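Local atomic coordinates of rhodopsin (Todarodes pacificus, PDB entry 2Z73), a protein that detects dim light for squid vision, using light-driven isomerisation of 11-cis retinal to switch on G-protein signalling to phospholipase C. Residues I17-W23 / T178-L183; E9-Y13 / W23-Q28. All coordinates share one frame; numbering follows the deposited sequence.

Contact 1 (I17-W23 / T178-L183); sequences IVVHPHW and TLEGVL
The indole of W23 lies flat against the backbone of E180 and G181. G181 CA stands 3.8 Å from the centroid of the six-membered ring and only 19° off its normal, and E180 CA sits over the five-membered ring on the same side, so two CH-pi contacts are spread along one face. The opposite face is covered by H22 CD2 from its own segment. With CG anti to the carbonyl carbon (chi1 -57°), the indole lies over E180 and G181. W23 CB packs 3.9 Å from L183 CD2.

Beyond the indole the contact is mostly aliphatic, with T178 OG1 beside I17 CG2. V19 and L183 meet tip to tip, V19 CG2 lying 3.8 Å from L183 CD1. The same CG2 approaches L179 CD1, whose side chain crosses V19 at about a right angle. I17 CG2 comes to 3.6 Å from that same L179 CD1, so this one methyl is shared by I17 and V19.

Each segment keeps its own shape by local bonds. H20 caps the short helix 21-24, its ND1 accepting from H22 N in the plane of the imidazole. A type II' turn runs from E180 to L183, with the positive phi of G181 (40°) suiting glycine.

The contact thus fastens the extracellular N-terminal segment onto the second extracellular loop of this opsin, whose strand 177-179 pairs with 186-188. The E180 side chain comes within about 5 Å of the bound retinal; OE1 is hydrogen-bonded to Y277 OH and Y190 OH, and OE2 to N185 ND2. No hydrogen bond joins the two segments: cohesion rests on ring-face and methyl packing, which implies that shape complementarity, rather than polar pairing, holds them together.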
# COMPACT_ATOMS: atom_id res chain seq x y z
N ILE A 17 -8.94 1.04 28.58
CA ILE A 17 -8.16 2.11 27.97
C ILE A 17 -8.66 3.49 28.42
O ILE A 17 -9.86 3.73 28.45
CB ILE A 17 -8.27 1.98 26.43
CG1 ILE A 17 -7.84 0.56 26.03
CG2 ILE A 17 -7.45 3.08 25.73
CD1 ILE A 17 -8.23 0.16 24.63
N VAL A 18 -7.73 4.38 28.78
CA VAL A 18 -8.12 5.71 29.21
C VAL A 18 -8.31 6.60 28.00
O VAL A 18 -7.34 6.97 27.36
CB VAL A 18 -7.05 6.38 30.11
CG1 VAL A 18 -7.47 7.80 30.47
CG2 VAL A 18 -6.84 5.56 31.38
N VAL A 19 -9.56 6.92 27.69
CA VAL A 19 -9.90 7.78 26.56
C VAL A 19 -9.45 9.22 26.78
O VAL A 19 -9.74 9.81 27.80
CB VAL A 19 -11.41 7.80 26.34
CG1 VAL A 19 -11.78 8.89 25.34
CG2 VAL A 19 -11.89 6.43 25.88
N HIS A 20 -8.74 9.78 25.81
CA HIS A 20 -8.27 11.16 25.93
C HIS A 20 -9.47 12.06 26.11
O HIS A 20 -10.49 11.89 25.44
CB HIS A 20 -7.52 11.59 24.68
CG HIS A 20 -6.84 12.91 24.82
ND1 HIS A 20 -7.53 14.10 24.90
CD2 HIS A 20 -5.53 13.23 24.92
CE1 HIS A 20 -6.68 15.09 25.05
NE2 HIS A 20 -5.46 14.60 25.07
N PRO A 21 -9.36 13.05 27.02
CA PRO A 21 -10.42 14.01 27.32
C PRO A 21 -11.07 14.58 26.07
O PRO A 21 -12.28 14.81 26.03
CB PRO A 21 -9.69 15.07 28.12
CG PRO A 21 -8.68 14.27 28.86
CD PRO A 21 -8.15 13.35 27.80
N HIS A 22 -10.26 14.81 25.04
CA HIS A 22 -10.77 15.37 23.80
C HIS A 22 -11.93 14.61 23.19
O HIS A 22 -12.89 15.22 22.72
CB HIS A 22 -9.67 15.48 22.76
CG HIS A 22 -10.19 15.84 21.41
ND1 HIS A 22 -10.98 16.95 21.21
CD2 HIS A 22 -10.09 15.23 20.21
CE1 HIS A 22 -11.34 17.00 19.94
NE2 HIS A 22 -10.81 15.97 19.31
N TRP A 23 -11.86 13.28 23.20
CA TRP A 23 -12.94 12.48 22.61
C TRP A 23 -14.12 12.36 23.56
O TRP A 23 -15.21 11.96 23.18
CB TRP A 23 -12.43 11.08 22.24
CG TRP A 23 -11.26 11.06 21.29
CD1 TRP A 23 -10.00 10.61 21.56
CD2 TRP A 23 -11.24 11.52 19.93
NE1 TRP A 23 -9.20 10.75 20.45
CE2 TRP A 23 -9.94 11.31 19.44
CE3 TRP A 23 -12.20 12.08 19.09
CZ2 TRP A 23 -9.56 11.65 18.14
CZ3 TRP A 23 -11.83 12.42 17.79
CH2 TRP A 23 -10.52 12.20 17.33
N THR A 178 -3.76 4.43 21.13
CA THR A 178 -4.96 4.44 21.93
C THR A 178 -6.18 4.60 21.03
O THR A 178 -6.06 4.56 19.81
CB THR A 178 -4.89 5.59 22.96
OG1 THR A 178 -6.13 5.70 23.66
CG2 THR A 178 -4.57 6.91 22.28
N LEU A 179 -7.35 4.75 21.64
CA LEU A 179 -8.59 4.91 20.88
C LEU A 179 -8.69 6.30 20.23
O LEU A 179 -8.06 7.26 20.66
CB LEU A 179 -9.78 4.69 21.81
CG LEU A 179 -9.75 3.39 22.62
CD1 LEU A 179 -10.55 3.58 23.91
CD2 LEU A 179 -10.29 2.21 21.79
N GLU A 180 -9.49 6.39 19.17
CA GLU A 180 -9.69 7.65 18.47
C GLU A 180 -11.16 7.72 18.03
O GLU A 180 -11.91 6.77 18.22
CB GLU A 180 -8.77 7.77 17.25
CG GLU A 180 -9.18 6.95 16.03
CD GLU A 180 -8.24 7.14 14.87
OE1 GLU A 180 -7.74 8.28 14.71
OE2 GLU A 180 -7.99 6.17 14.11
N GLY A 181 -11.55 8.87 17.48
CA GLY A 181 -12.91 9.05 17.00
C GLY A 181 -14.01 8.47 17.87
O GLY A 181 -14.17 8.86 19.02
N VAL A 182 -14.79 7.55 17.31
CA VAL A 182 -15.89 6.95 18.05
C VAL A 182 -15.43 5.90 19.05
O VAL A 182 -16.24 5.23 19.68
CB VAL A 182 -16.92 6.33 17.10
CG1 VAL A 182 -17.57 7.42 16.27
CG2 VAL A 182 -16.25 5.31 16.22
N LEU A 183 -14.11 5.76 19.17
CA LEU A 183 -13.53 4.84 20.13
C LEU A 183 -13.76 3.35 19.88
O LEU A 183 -13.98 2.60 20.82
CB LEU A 183 -14.06 5.20 21.51
CG LEU A 183 -14.01 6.70 21.78
CD1 LEU A 183 -14.56 7.00 23.17
CD2 LEU A 183 -12.57 7.19 21.67

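Contact 2 (E9-Y13 / W23-Q28); sequences ETWWY and WREFDQ
W12 presents one indole face to R24 and the other to T10 OG1, while W11 NE1 lies at its edge in the ring plane. On the R24 side, CG sits almost squarely over the six-membered ring, 3.3 Å from its centroid, a CH-pi contact. R24 bends at chi2 and chi3, which carries its guanidinium past the ring's rim, so that W12 CH2 lies over one guanidinium face, the two planes 25° apart. The W11 indole is likewise covered on both sides: Q28 CB and the D27 carbonyl carbon lie over one face, and W12 CB over the other. Q28 CB stands 3.7 Å from the centroid of the five-membered ring, and the extended Q28 chain runs alongside the indole, its amide plane 38° from the ring.

At the edge of W11, NE1 donates a weak hydrogen bond to F26 O, 2.9 Å long but bent to 128°. W12 has CG between the backbone N and the carbonyl carbon, which turns its indole onto R24. Within the N-terminal segment, T10 OG1 accepts from Y13 N, an ST motif that spans W11 and W12. These residues belong to the extracellular N-terminal region of the opsin, where the chain doubles back on itself across helix 21-24. Replacing W12 by an alanine would probably leave the aliphatic stem of R24 without its ring platform and its side chain freer to turn.

The polar ends have partners of their own: R24 NH1 bonds to V19 O, and Q28 NE2 to Y34 OH on helix 31-61.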
# COMPACT_ATOMS: atom_id res chain seq x y z
N GLU A 9 -22.57 6.44 33.79
CA GLU A 9 -22.21 7.88 33.98
C GLU A 9 -21.81 8.56 32.67
O GLU A 9 -22.11 9.73 32.45
CB GLU A 9 -21.06 8.02 34.98
CG GLU A 9 -21.05 9.35 35.71
CD GLU A 9 -22.19 9.47 36.70
OE1 GLU A 9 -22.24 8.67 37.66
OE2 GLU A 9 -23.05 10.37 36.53
N THR A 10 -21.13 7.81 31.80
CA THR A 10 -20.69 8.30 30.50
C THR A 10 -20.92 7.23 29.44
O THR A 10 -21.18 6.06 29.77
CB THR A 10 -19.18 8.70 30.51
OG1 THR A 10 -18.37 7.53 30.64
CG2 THR A 10 -18.89 9.63 31.68
N TRP A 11 -20.84 7.62 28.17
CA TRP A 11 -21.04 6.71 27.03
C TRP A 11 -19.73 6.28 26.41
O TRP A 11 -19.70 5.37 25.58
CB TRP A 11 -21.86 7.40 25.94
CG TRP A 11 -21.15 8.57 25.32
CD1 TRP A 11 -21.22 9.88 25.71
CD2 TRP A 11 -20.18 8.53 24.26
NE1 TRP A 11 -20.35 10.66 24.97
CE2 TRP A 11 -19.70 9.85 24.07
CE3 TRP A 11 -19.66 7.51 23.45
CZ2 TRP A 11 -18.74 10.17 23.11
CZ3 TRP A 11 -18.69 7.83 22.50
CH2 TRP A 11 -18.25 9.15 22.34
N TRP A 12 -18.64 6.93 26.78
CA TRP A 12 -17.34 6.64 26.21
C TRP A 12 -16.41 5.85 27.13
O TRP A 12 -15.37 5.36 26.67
CB TRP A 12 -16.66 7.95 25.82
CG TRP A 12 -16.61 8.92 26.97
CD1 TRP A 12 -17.54 9.88 27.28
CD2 TRP A 12 -15.66 8.93 28.05
NE1 TRP A 12 -17.23 10.48 28.48
CE2 TRP A 12 -16.09 9.91 28.98
CE3 TRP A 12 -14.50 8.19 28.33
CZ2 TRP A 12 -15.40 10.17 30.17
CZ3 TRP A 12 -13.81 8.45 29.52
CH2 TRP A 12 -14.27 9.43 30.42
N TYR A 13 -16.75 5.73 28.40
CA TYR A 13 -15.88 5.05 29.35
C TYR A 13 -15.43 3.65 29.00
O TYR A 13 -16.24 2.75 28.79
CB TYR A 13 -16.48 4.99 30.74
CG TYR A 13 -15.53 4.39 31.75
CD1 TYR A 13 -15.78 3.14 32.32
CD2 TYR A 13 -14.37 5.06 32.13
CE1 TYR A 13 -14.89 2.58 33.24
CE2 TYR A 13 -13.48 4.52 33.04
CZ TYR A 13 -13.75 3.27 33.59
OH TYR A 13 -12.88 2.71 34.50
N TRP A 23 -11.86 13.28 23.20
CA TRP A 23 -12.94 12.48 22.61
C TRP A 23 -14.12 12.36 23.56
O TRP A 23 -15.21 11.96 23.18
CB TRP A 23 -12.43 11.08 22.24
CG TRP A 23 -11.26 11.06 21.29
CD1 TRP A 23 -10.00 10.61 21.56
CD2 TRP A 23 -11.24 11.52 19.93
NE1 TRP A 23 -9.20 10.75 20.45
CE2 TRP A 23 -9.94 11.31 19.44
CE3 TRP A 23 -12.20 12.08 19.09
CZ2 TRP A 23 -9.56 11.65 18.14
CZ3 TRP A 23 -11.83 12.42 17.79
CH2 TRP A 23 -10.52 12.20 17.33
N ARG A 24 -13.89 12.73 24.81
CA ARG A 24 -14.91 12.63 25.85
C ARG A 24 -15.94 13.74 25.88
O ARG A 24 -17.01 13.58 26.44
CB ARG A 24 -14.21 12.53 27.20
CG ARG A 24 -13.38 11.27 27.31
CD ARG A 24 -12.14 11.44 28.15
NE ARG A 24 -12.41 11.74 29.55
CZ ARG A 24 -11.56 11.49 30.54
NH1 ARG A 24 -10.38 10.91 30.29
NH2 ARG A 24 -11.88 11.82 31.79
N GLU A 25 -15.63 14.88 25.27
CA GLU A 25 -16.56 15.98 25.29
C GLU A 25 -17.67 15.88 24.25
O GLU A 25 -18.63 16.65 24.27
CB GLU A 25 -15.81 17.30 25.12
CG GLU A 25 -15.48 17.62 23.69
CD GLU A 25 -14.52 18.78 23.59
OE1 GLU A 25 -14.60 19.51 22.58
OE2 GLU A 25 -13.69 18.94 24.50
N PHE A 26 -17.56 14.92 23.34
CA PHE A 26 -18.56 14.79 22.30
C PHE A 26 -19.72 13.89 22.66
O PHE A 26 -19.62 13.07 23.56
CB PHE A 26 -17.91 14.29 21.01
CG PHE A 26 -16.79 15.17 20.53
CD1 PHE A 26 -17.06 16.36 19.86
CD2 PHE A 26 -15.47 14.82 20.78
CE1 PHE A 26 -16.02 17.18 19.44
CE2 PHE A 26 -14.43 15.64 20.37
CZ PHE A 26 -14.71 16.83 19.69
N ASP A 27 -20.83 14.09 21.96
CA ASP A 27 -22.01 13.28 22.17
C ASP A 27 -21.75 12.00 21.41
O ASP A 27 -20.92 11.97 20.50
CB ASP A 27 -23.27 13.94 21.59
CG ASP A 27 -23.73 15.13 22.40
OD1 ASP A 27 -23.57 15.13 23.64
OD2 ASP A 27 -24.29 16.07 21.79
N GLN A 28 -22.45 10.94 21.78
CA GLN A 28 -22.25 9.67 21.12
C GLN A 28 -22.99 9.61 19.80
O GLN A 28 -24.21 9.83 19.76
CB GLN A 28 -22.70 8.53 22.02
CG GLN A 28 -22.53 7.18 21.38
CD GLN A 28 -22.82 6.08 22.35
OE1 GLN A 28 -23.79 6.13 23.10
NE2 GLN A 28 -21.97 5.05 22.35

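The two contacts lie side by side on the extracellular end of the receptor, their centres about 9 Å apart, and share both W23 and helix 21-24. Along the chain the order is 9-13, 17-23, 23-28 and then, far later, 178-183, so the pairings cross. They also touch directly: V19 CB lies 3.7 Å from W12 CE3, and L183 CD1 packs 3.5 Å from W12 CB. Contact 1 is the more buried, set against the second extracellular loop, whereas contact 2 is nearer the surface. Together they probably help the N-terminal segment to cover the second extracellular loop, whose E180 reaches toward the retinal.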